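Local coordinates for putative agmatine deiminase (Streptococcus mutans, PDB 2EWO), which probably hydrolyses agmatine to N-carbamoylputrescine and ammonia, at residues 18-23 with 164-169; 204-209 with 259-264; 233-238 with 267-272. All blocks are in the same frame, centred on the assembly; numbering follows the deposited sequence.

Contact 1. Residues 18-23 with 164-169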
loop_
_atom_site.group_PDB
_atom_site.type_symbol
_atom_site.label_atom_id
_atom_site.label_comp_id
_atom_site.label_asym_id
_atom_site.label_seq_id
_atom_site.Cartn_x
_atom_site.Cartn_y
_atom_site.Cartn_z
ATOM N N PRO A 18 -27.100 12.122 -21.818
ATOM C CA PRO A 18 -28.520 12.317 -21.531
ATOM C C PRO A 18 -28.664 13.169 -20.289
ATOM O O PRO A 18 -27.781 13.164 -19.438
ATOM C CB PRO A 18 -28.997 10.900 -21.286
ATOM C CG PRO A 18 -27.865 10.364 -20.471
ATOM C CD PRO A 18 -26.659 10.814 -21.297
ATOM N N GLY A 19 -29.781 13.877 -20.181
ATOM C CA GLY A 19 -30.016 14.724 -19.032
ATOM C C GLY A 19 -29.952 14.001 -17.703
ATOM O O GLY A 19 -30.456 12.886 -17.550
ATOM N N GLU A 20 -29.336 14.656 -16.728
ATOM C CA GLU A 20 -29.185 14.092 -15.394
ATOM C C GLU A 20 -30.497 13.531 -14.855
ATOM O O GLU A 20 -30.514 12.524 -14.142
ATOM C CB GLU A 20 -28.642 15.161 -14.445
ATOM C CG GLU A 20 -28.110 14.609 -13.131
ATOM C CD GLU A 20 -27.217 15.603 -12.389
ATOM O OE1 GLU A 20 -26.179 16.029 -12.971
ATOM O OE2 GLU A 20 -27.555 15.950 -11.225
ATOM N N PHE A 21 -31.592 14.185 -15.218
ATOM C CA PHE A 21 -32.925 13.795 -14.787
ATOM C C PHE A 21 -33.469 12.533 -15.451
ATOM O O PHE A 21 -34.289 11.826 -14.860
ATOM C CB PHE A 21 -33.883 14.957 -15.022
ATOM C CG PHE A 21 -33.637 15.701 -16.311
ATOM C CD1 PHE A 21 -34.062 15.183 -17.528
ATOM C CD2 PHE A 21 -32.990 16.934 -16.298
ATOM C CE1 PHE A 21 -33.846 15.890 -18.710
ATOM C CE2 PHE A 21 -32.771 17.641 -17.471
ATOM C CZ PHE A 21 -33.197 17.122 -18.677
ATOM N N GLU A 22 -33.016 12.247 -16.671
ATOM C CA GLU A 22 -33.485 11.062 -17.382
ATOM C C GLU A 22 -33.341 9.802 -16.529
ATOM O O GLU A 22 -32.679 9.819 -15.487
ATOM C CB GLU A 22 -32.740 10.911 -18.715
ATOM C CG GLU A 22 -33.014 12.052 -19.694
ATOM C CD GLU A 22 -32.513 11.770 -21.109
ATOM O OE1 GLU A 22 -32.827 10.686 -21.654
ATOM O OE2 GLU A 22 -31.816 12.640 -21.687
ATOM N N LYS A 23 -33.979 8.717 -16.966
ATOM C CA LYS A 23 -33.937 7.455 -16.233
ATOM C C LYS A 23 -32.517 6.921 -16.118
ATOM O O LYS A 23 -31.729 6.948 -17.076
ATOM C CB LYS A 23 -34.836 6.408 -16.893
ATOM C CG LYS A 23 -34.913 5.075 -16.137
ATOM C CD LYS A 23 -35.789 4.058 -16.894
ATOM C CE LYS A 23 -35.766 2.660 -16.282
ATOM N NZ LYS A 23 -36.510 1.688 -17.140
ATOM N N SER A 164 -18.366 20.314 -13.945
ATOM C CA SER A 164 -18.029 21.640 -14.461
ATOM C C SER A 164 -18.897 21.874 -15.689
ATOM O O SER A 164 -18.750 22.861 -16.414
ATOM C CB SER A 164 -16.544 21.722 -14.859
ATOM O OG SER A 164 -16.301 21.189 -16.155
ATOM N N ILE A 165 -19.807 20.942 -15.920
ATOM C CA ILE A 165 -20.687 21.033 -17.059
ATOM C C ILE A 165 -22.037 20.379 -16.778
ATOM O O ILE A 165 -22.112 19.291 -16.201
ATOM C CB ILE A 165 -20.040 20.373 -18.287
ATOM C CG1 ILE A 165 -19.656 18.930 -17.956
ATOM C CG2 ILE A 165 -18.824 21.161 -18.705
ATOM C CD1 ILE A 165 -19.492 18.056 -19.167
ATOM N N HIS A 166 -23.101 21.072 -17.172
ATOM C CA HIS A 166 -24.464 20.587 -17.003
ATOM C C HIS A 166 -25.121 20.552 -18.367
ATOM O O HIS A 166 -25.016 21.502 -19.152
ATOM C CB HIS A 166 -25.255 21.495 -16.070
ATOM C CG HIS A 166 -25.116 21.143 -14.621
ATOM N ND1 HIS A 166 -25.368 19.876 -14.136
ATOM C CD2 HIS A 166 -24.802 21.902 -13.544
ATOM C CE1 HIS A 166 -25.220 19.873 -12.823
ATOM N NE2 HIS A 166 -24.878 21.091 -12.439
ATOM N N VAL A 167 -25.814 19.450 -18.638
ATOM C CA VAL A 167 -26.452 19.250 -19.931
ATOM C C VAL A 167 -27.949 18.952 -19.892
ATOM O O VAL A 167 -28.479 18.438 -18.910
ATOM C CB VAL A 167 -25.749 18.099 -20.684
ATOM C CG1 VAL A 167 -26.201 18.061 -22.128
ATOM C CG2 VAL A 167 -24.254 18.269 -20.596
ATOM N N ASP A 168 -28.616 19.299 -20.985
ATOM C CA ASP A 168 -30.035 19.042 -21.138
ATOM C C ASP A 168 -30.146 18.104 -22.347
ATOM O O ASP A 168 -29.354 18.197 -23.295
ATOM C CB ASP A 168 -30.816 20.353 -21.371
ATOM C CG ASP A 168 -30.593 20.953 -22.762
ATOM O OD1 ASP A 168 -29.462 21.368 -23.079
ATOM O OD2 ASP A 168 -31.566 21.011 -23.539
ATOM N N GLY A 169 -31.108 17.188 -22.299
ATOM C CA GLY A 169 -31.288 16.241 -23.386
ATOM C C GLY A 169 -30.741 16.652 -24.746
ATOM O O GLY A 169 -29.926 15.932 -25.325
#
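The type I turn Gly-19 to Glu-22, in the loop between helix 10-13 and strand 24-29, lies against residues 167-169, on and just after strand 165-168, where Gly-19 and Gly-169 bring their CA atoms within 4.8 Å. No hydrogen bond joins the two segments, and the contact consists of van der Waals approaches by the turn's backbone and side chains. In Phe-21, chi1 of 39° puts CG between its own N and carbonyl carbon; Gly-19 CA lies 3.9 Å above one face of the ring, offset toward the rim. CZ, at the far end of the Phe-21 ring, lies 4.2 Å from Gly-169 N, with Asp-168 CA close by. Glu-22 braces the turn from within: its OE2 accepts Gly-19 N at 2.8 Å, the donor standing 37° out of the carboxylate plane, and the same oxygen rests 4.0 Å from Gly-169 CA. Arg-16 ties the two segments together, pairing with Glu-22 OE2 through NH2 and with Gly-169 O through NE. On the other flank Glu-20 extends its chain toward His-166. Its OE1 reaches the edge of the imidazole near the ring plane, 4.0 Å from His-166 CE1, and the carboxylate is turned 50° from that plane. Strand 172-176 pairs with strand 165-168, and Asp-168 touches Phe-229 of strand 227-231. The ring of His-166 meets that of His-360, while Glu-20 and Phe-21 pack on strand 312-314, so the turn sits between strand 312-314 and strand 165-168, which strand 172-176 continues into a sheet.

Contact 2. Residues 204-209 with 259-264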
loop_
_atom_site.group_PDB
_atom_site.type_symbol
_atom_site.label_atom_id
_atom_site.label_comp_id
_atom_site.label_asym_id
_atom_site.label_seq_id
_atom_site.Cartn_x
_atom_site.Cartn_y
_atom_site.Cartn_z
ATOM N N CYS A 204 -23.552 18.533 -28.056
ATOM C CA CYS A 204 -24.246 19.778 -27.766
ATOM C C CYS A 204 -23.958 20.788 -28.866
ATOM O O CYS A 204 -22.842 21.293 -28.973
ATOM C CB CYS A 204 -23.780 20.350 -26.422
ATOM S SG CYS A 204 -24.199 19.365 -24.959
ATOM N N VAL A 205 -24.965 21.085 -29.683
ATOM C CA VAL A 205 -24.800 22.042 -30.770
ATOM C C VAL A 205 -24.664 23.490 -30.273
ATOM O O VAL A 205 -24.426 24.405 -31.068
ATOM C CB VAL A 205 -25.966 21.931 -31.801
ATOM C CG1 VAL A 205 -25.772 20.697 -32.683
ATOM C CG2 VAL A 205 -27.306 21.838 -31.082
ATOM N N LYS A 206 -24.803 23.697 -28.964
ATOM C CA LYS A 206 -24.668 25.038 -28.393
ATOM C C LYS A 206 -24.140 25.043 -26.966
ATOM O O LYS A 206 -24.598 24.272 -26.125
ATOM C CB LYS A 206 -26.003 25.778 -28.415
ATOM C CG LYS A 206 -25.901 27.194 -27.860
ATOM C CD LYS A 206 -27.223 27.923 -27.939
ATOM C CE LYS A 206 -27.070 29.387 -27.553
ATOM N NZ LYS A 206 -28.369 30.103 -27.668
ATOM N N VAL A 207 -23.211 26.012 -26.669
ATOM C CA VAL A 207 -22.624 26.054 -25.321
ATOM C C VAL A 207 -22.865 27.434 -24.688
ATOM O O VAL A 207 -22.407 28.463 -25.206
ATOM C CB VAL A 207 -21.116 25.782 -25.404
ATOM C CG1 VAL A 207 -20.411 26.630 -26.466
ATOM C CG2 VAL A 207 -20.383 26.068 -24.092
ATOM N N LEU A 208 -23.592 27.406 -23.575
ATOM C CA LEU A 208 -23.936 28.615 -22.788
ATOM C C LEU A 208 -22.812 28.908 -21.792
ATOM O O LEU A 208 -22.479 28.077 -20.939
ATOM C CB LEU A 208 -25.229 28.381 -22.005
ATOM C CG LEU A 208 -26.491 28.660 -22.824
ATOM C CD1 LEU A 208 -26.515 27.913 -24.158
ATOM C CD2 LEU A 208 -27.773 28.253 -22.096
ATOM N N TRP A 209 -22.249 30.097 -21.899
ATOM C CA TRP A 209 -21.092 30.470 -21.071
ATOM C C TRP A 209 -21.433 31.434 -19.933
ATOM O O TRP A 209 -21.378 32.668 -20.103
ATOM C CB TRP A 209 -20.026 31.154 -21.928
ATOM C CG TRP A 209 -19.387 30.205 -22.944
ATOM C CD1 TRP A 209 -19.823 29.940 -24.181
ATOM C CD2 TRP A 209 -18.209 29.445 -22.722
ATOM N NE1 TRP A 209 -18.905 29.007 -24.759
ATOM C CE2 TRP A 209 -17.963 28.734 -23.888
ATOM C CE3 TRP A 209 -17.332 29.307 -21.640
ATOM C CZ2 TRP A 209 -16.865 27.882 -24.048
ATOM C CZ3 TRP A 209 -16.230 28.442 -21.808
ATOM C CH2 TRP A 209 -16.009 27.764 -22.957
ATOM N N SER A 259 -31.515 33.956 -17.668
ATOM C CA SER A 259 -32.817 34.464 -18.101
ATOM C C SER A 259 -32.808 35.087 -19.510
ATOM O O SER A 259 -33.811 35.035 -20.225
ATOM C CB SER A 259 -33.312 35.485 -17.082
ATOM O OG SER A 259 -32.308 36.452 -16.862
ATOM N N GLN A 260 -31.675 35.668 -19.898
ATOM C CA GLN A 260 -31.524 36.295 -21.211
ATOM C C GLN A 260 -31.000 35.290 -22.234
ATOM O O GLN A 260 -30.713 35.647 -23.375
ATOM C CB GLN A 260 -30.534 37.468 -21.122
ATOM C CG GLN A 260 -31.071 38.736 -20.456
ATOM C CD GLN A 260 -31.851 39.625 -21.424
ATOM O OE1 GLN A 260 -31.302 40.124 -22.409
ATOM N NE2 GLN A 260 -33.136 39.826 -21.144
ATOM N N GLN A 261 -30.879 34.033 -21.827
ATOM C CA GLN A 261 -30.347 33.009 -22.715
ATOM C C GLN A 261 -31.310 31.919 -23.162
ATOM O O GLN A 261 -32.131 31.423 -22.385
ATOM C CB GLN A 261 -29.116 32.363 -22.070
ATOM C CG GLN A 261 -27.863 33.202 -22.180
ATOM C CD GLN A 261 -27.338 33.266 -23.602
ATOM O OE1 GLN A 261 -26.475 34.083 -23.918
ATOM N NE2 GLN A 261 -27.852 32.394 -24.466
ATOM N N THR A 262 -31.177 31.545 -24.431
ATOM C CA THR A 262 -31.994 30.500 -25.040
ATOM C C THR A 262 -31.127 29.269 -25.360
ATOM O O THR A 262 -29.900 29.372 -25.483
ATOM C CB THR A 262 -32.647 30.997 -26.354
ATOM O OG1 THR A 262 -33.337 29.911 -26.982
ATOM C CG2 THR A 262 -31.590 31.537 -27.318
ATOM N N ASP A 263 -31.762 28.108 -25.502
ATOM C CA ASP A 263 -31.015 26.894 -25.801
ATOM C C ASP A 263 -30.914 26.581 -27.295
ATOM O O ASP A 263 -31.096 27.454 -28.147
ATOM C CB ASP A 263 -31.610 25.693 -25.052
ATOM C CG ASP A 263 -33.081 25.490 -25.336
ATOM O OD1 ASP A 263 -33.465 25.380 -26.524
ATOM O OD2 ASP A 263 -33.851 25.432 -24.356
ATOM N N ALA A 264 -30.607 25.323 -27.595
ATOM C CA ALA A 264 -30.455 24.880 -28.969
ATOM C C ALA A 264 -31.775 24.852 -29.712
ATOM O O ALA A 264 -31.939 25.539 -30.720
ATOM C CB ALA A 264 -29.820 23.504 -29.002
#
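Residues 205-208 and 261-264 run nearly antiparallel, their directions 166° apart, yet the backbones stay separate: Lys-206 and Ala-264 are closest at 5.8 Å between CA atoms, and Leu-208 and Gln-261 stand 7.8 Å apart. Side chains bridge the interval. Lys-206 sends a fully extended chain, CG anti to N, across the Thr-262 side chain at about a right angle. Its NZ donates to Thr-262 O over 2.8 Å, approaching from 49° above the carbonyl plane with a C=O...N angle of 130°, and also lies 3.5 Å from Thr-262 CG2. The aliphatic part of the lysine helps to cover this carbonyl, CE lying 3.5 Å from Thr-262 O. Strand 206-210 is an outer strand of a three-stranded sheet, paired in parallel with strand 172-176, and the loop that follows helix 248-259 runs past it here. Leu-208, pointing toward that loop, places CD1 3.9 Å from the same Thr-262 O, so one backbone oxygen meets both the ammonium and a methyl group. Toward the other end, Val-205 CG2 packs against Ala-264 CB at 3.7 Å. The loop is also held by its own neighbours: Thr-262 OG1 lies within hydrogen-bonding distance of Gly-266 O and Arg-267 O, which must share its one proton, and Asp-263 forms a salt bridge with Arg-267. Ala-264 N reaches Thr-172 OG1, a second tie between loop and sheet.

Contact 3. Residues 233-238 with 267-272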
loop_
_atom_site.group_PDB
_atom_site.type_symbol
_atom_site.label_atom_id
_atom_site.label_comp_id
_atom_site.label_asym_id
_atom_site.label_seq_id
_atom_site.Cartn_x
_atom_site.Cartn_y
_atom_site.Cartn_z
ATOM N N GLY A 233 -34.941 22.957 -21.031
ATOM C CA GLY A 233 -35.522 24.273 -21.225
ATOM C C GLY A 233 -35.566 25.024 -19.900
ATOM O O GLY A 233 -35.188 26.194 -19.826
ATOM N N GLU A 234 -36.028 24.355 -18.846
ATOM C CA GLU A 234 -36.092 24.977 -17.526
ATOM C C GLU A 234 -34.808 24.666 -16.764
ATOM O O GLU A 234 -34.265 23.563 -16.860
ATOM C CB GLU A 234 -37.302 24.466 -16.751
ATOM C CG GLU A 234 -38.634 24.780 -17.410
ATOM C CD GLU A 234 -39.805 24.242 -16.613
ATOM O OE1 GLU A 234 -39.939 24.624 -15.428
ATOM O OE2 GLU A 234 -40.591 23.436 -17.164
ATOM N N VAL A 235 -34.323 25.642 -16.003
ATOM C CA VAL A 235 -33.078 25.477 -15.262
ATOM C C VAL A 235 -33.187 25.944 -13.823
ATOM O O VAL A 235 -34.212 26.467 -13.411
ATOM C CB VAL A 235 -31.963 26.274 -15.944
ATOM C CG1 VAL A 235 -31.895 25.894 -17.410
ATOM C CG2 VAL A 235 -32.224 27.769 -15.808
ATOM N N ALA A 236 -32.131 25.736 -13.054
ATOM C CA ALA A 236 -32.133 26.178 -11.670
ATOM C C ALA A 236 -31.071 27.248 -11.570
ATOM O O ALA A 236 -30.300 27.453 -12.508
ATOM C CB ALA A 236 -31.814 25.030 -10.727
ATOM N N CYS A 237 -31.033 27.938 -10.440
ATOM C CA CYS A 237 -30.041 28.978 -10.247
ATOM C C CYS A 237 -30.169 29.617 -8.879
ATOM O O CYS A 237 -31.269 29.947 -8.439
ATOM C CB CYS A 237 -30.177 30.046 -11.329
ATOM S SG CYS A 237 -28.827 31.233 -11.312
ATOM N N ILE A 238 -29.041 29.778 -8.195
ATOM C CA ILE A 238 -29.060 30.402 -6.883
ATOM C C ILE A 238 -29.396 31.881 -7.050
ATOM O O ILE A 238 -29.020 32.494 -8.050
ATOM C CB ILE A 238 -27.688 30.283 -6.161
ATOM C CG1 ILE A 238 -26.557 30.674 -7.114
ATOM C CG2 ILE A 238 -27.498 28.873 -5.622
ATOM C CD1 ILE A 238 -25.182 30.614 -6.486
ATOM N N ARG A 267 -36.354 27.253 -27.413
ATOM C CA ARG A 267 -37.139 27.701 -26.270
ATOM C C ARG A 267 -36.337 28.549 -25.296
ATOM O O ARG A 267 -35.131 28.369 -25.139
ATOM C CB ARG A 267 -37.736 26.506 -25.535
ATOM C CG ARG A 267 -36.776 25.359 -25.357
ATOM C CD ARG A 267 -37.480 24.171 -24.718
ATOM N NE ARG A 267 -36.891 22.892 -25.111
ATOM C CZ ARG A 267 -35.652 22.504 -24.821
ATOM N NH1 ARG A 267 -34.845 23.298 -24.126
ATOM N NH2 ARG A 267 -35.231 21.314 -25.220
ATOM N N PRO A 268 -37.002 29.513 -24.638
ATOM C CA PRO A 268 -36.327 30.386 -23.674
ATOM C C PRO A 268 -36.090 29.583 -22.403
ATOM O O PRO A 268 -36.756 28.572 -22.173
ATOM C CB PRO A 268 -37.331 31.518 -23.480
ATOM C CG PRO A 268 -38.648 30.809 -23.596
ATOM C CD PRO A 268 -38.424 29.884 -24.780
ATOM N N LEU A 269 -35.143 30.018 -21.581
ATOM C CA LEU A 269 -34.860 29.289 -20.354
ATOM C C LEU A 269 -35.672 29.757 -19.161
ATOM O O LEU A 269 -35.404 30.808 -18.582
ATOM C CB LEU A 269 -33.370 29.356 -20.022
ATOM C CG LEU A 269 -32.494 28.301 -20.697
ATOM C CD1 LEU A 269 -32.533 28.451 -22.207
ATOM C CD2 LEU A 269 -31.082 28.459 -20.190
ATOM N N LYS A 270 -36.669 28.963 -18.797
ATOM C CA LYS A 270 -37.519 29.280 -17.662
ATOM C C LYS A 270 -36.683 29.158 -16.394
ATOM O O LYS A 270 -36.746 28.147 -15.698
ATOM C CB LYS A 270 -38.698 28.308 -17.606
ATOM C CG LYS A 270 -39.658 28.574 -16.471
ATOM C CD LYS A 270 -40.706 27.487 -16.380
ATOM C CE LYS A 270 -41.773 27.846 -15.359
ATOM N NZ LYS A 270 -41.181 28.122 -14.021
ATOM N N VAL A 271 -35.896 30.188 -16.101
ATOM C CA VAL A 271 -35.022 30.203 -14.922
ATOM C C VAL A 271 -35.762 30.077 -13.579
ATOM O O VAL A 271 -36.779 30.729 -13.367
ATOM C CB VAL A 271 -34.195 31.512 -14.873
ATOM C CG1 VAL A 271 -33.203 31.455 -13.719
ATOM C CG2 VAL A 271 -33.495 31.740 -16.201
ATOM N N HIS A 272 -35.256 29.242 -12.676
ATOM C CA HIS A 272 -35.893 29.108 -11.369
ATOM C C HIS A 272 -35.059 29.793 -10.311
ATOM O O HIS A 272 -34.055 30.432 -10.619
ATOM C CB HIS A 272 -36.101 27.650 -10.971
ATOM C CG HIS A 272 -37.260 27.001 -11.651
ATOM N ND1 HIS A 272 -37.927 25.921 -11.117
ATOM C CD2 HIS A 272 -37.860 27.266 -12.835
ATOM C CE1 HIS A 272 -38.888 25.547 -11.942
ATOM N NE2 HIS A 272 -38.868 26.347 -12.992
#
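Glu-234 runs side by side with Lys-270, both chains pointing the same way. Its CB lies 3.9 Å from Lys-270 O. CG, anti to the carbonyl carbon (chi1 -61°), packs 3.5 Å from Lys-270 CB, and CD keeps company with Lys-270 CD. At the tip, OE1 accepts a weak hydrogen bond from His-272 NE2 (3.2 Å, 134° at the hydrogen), the carboxylate turned 46° from the imidazole plane, and makes a long salt bridge with Lys-270 NZ at 4.0 Å. OE2 pairs with Arg-231, so the carboxylate has basic neighbours at both oxygens. Val-235 and Val-271 share the apolar face, CG2 to CG2 at 4.2 Å; Val-235 CG1 also reaches Leu-269 CD2 at 3.9 Å. The backbones are joined by weak bonds, among them Val-235 N to Lys-270 O at 3.5 Å. Cys-237 and Val-271 touch each other and both rest on Leu-258 of helix 248-259. That helix links strand 234-237 to its parallel neighbour 270-271 in a beta-alpha-beta crossover. With strand 227-231, antiparallel to 234-237, this gives a beta-beta-alpha-beta unit, consistent with the repeated blade of the guanidine-modifying (pentein) fold.

In the fold
Each contact is partly buried, but the centre of contact 1 lies about 11 Å from that of the chain, against about 20 and 19 Å for the centres of contacts 2 and 3. Contacts 1 and 2 use the two outer strands of one three-stranded sheet, touching where Val-167 CG1 meets Cys-204 SG. Contacts 2 and 3 share the chain that leaves helix 248-259: a probable hydrogen bond from Thr-262 to Arg-267 O and packing of Leu-269 on 261-263 connect them. Their chemistry differs accordingly. A folded turn packs without cross-bonds at 18-23, a single lysine grips a loop carbonyl at 204-209, and at 233-238 weak strand pairing combines a polar cluster with apolar packing, partly on helix 248-259.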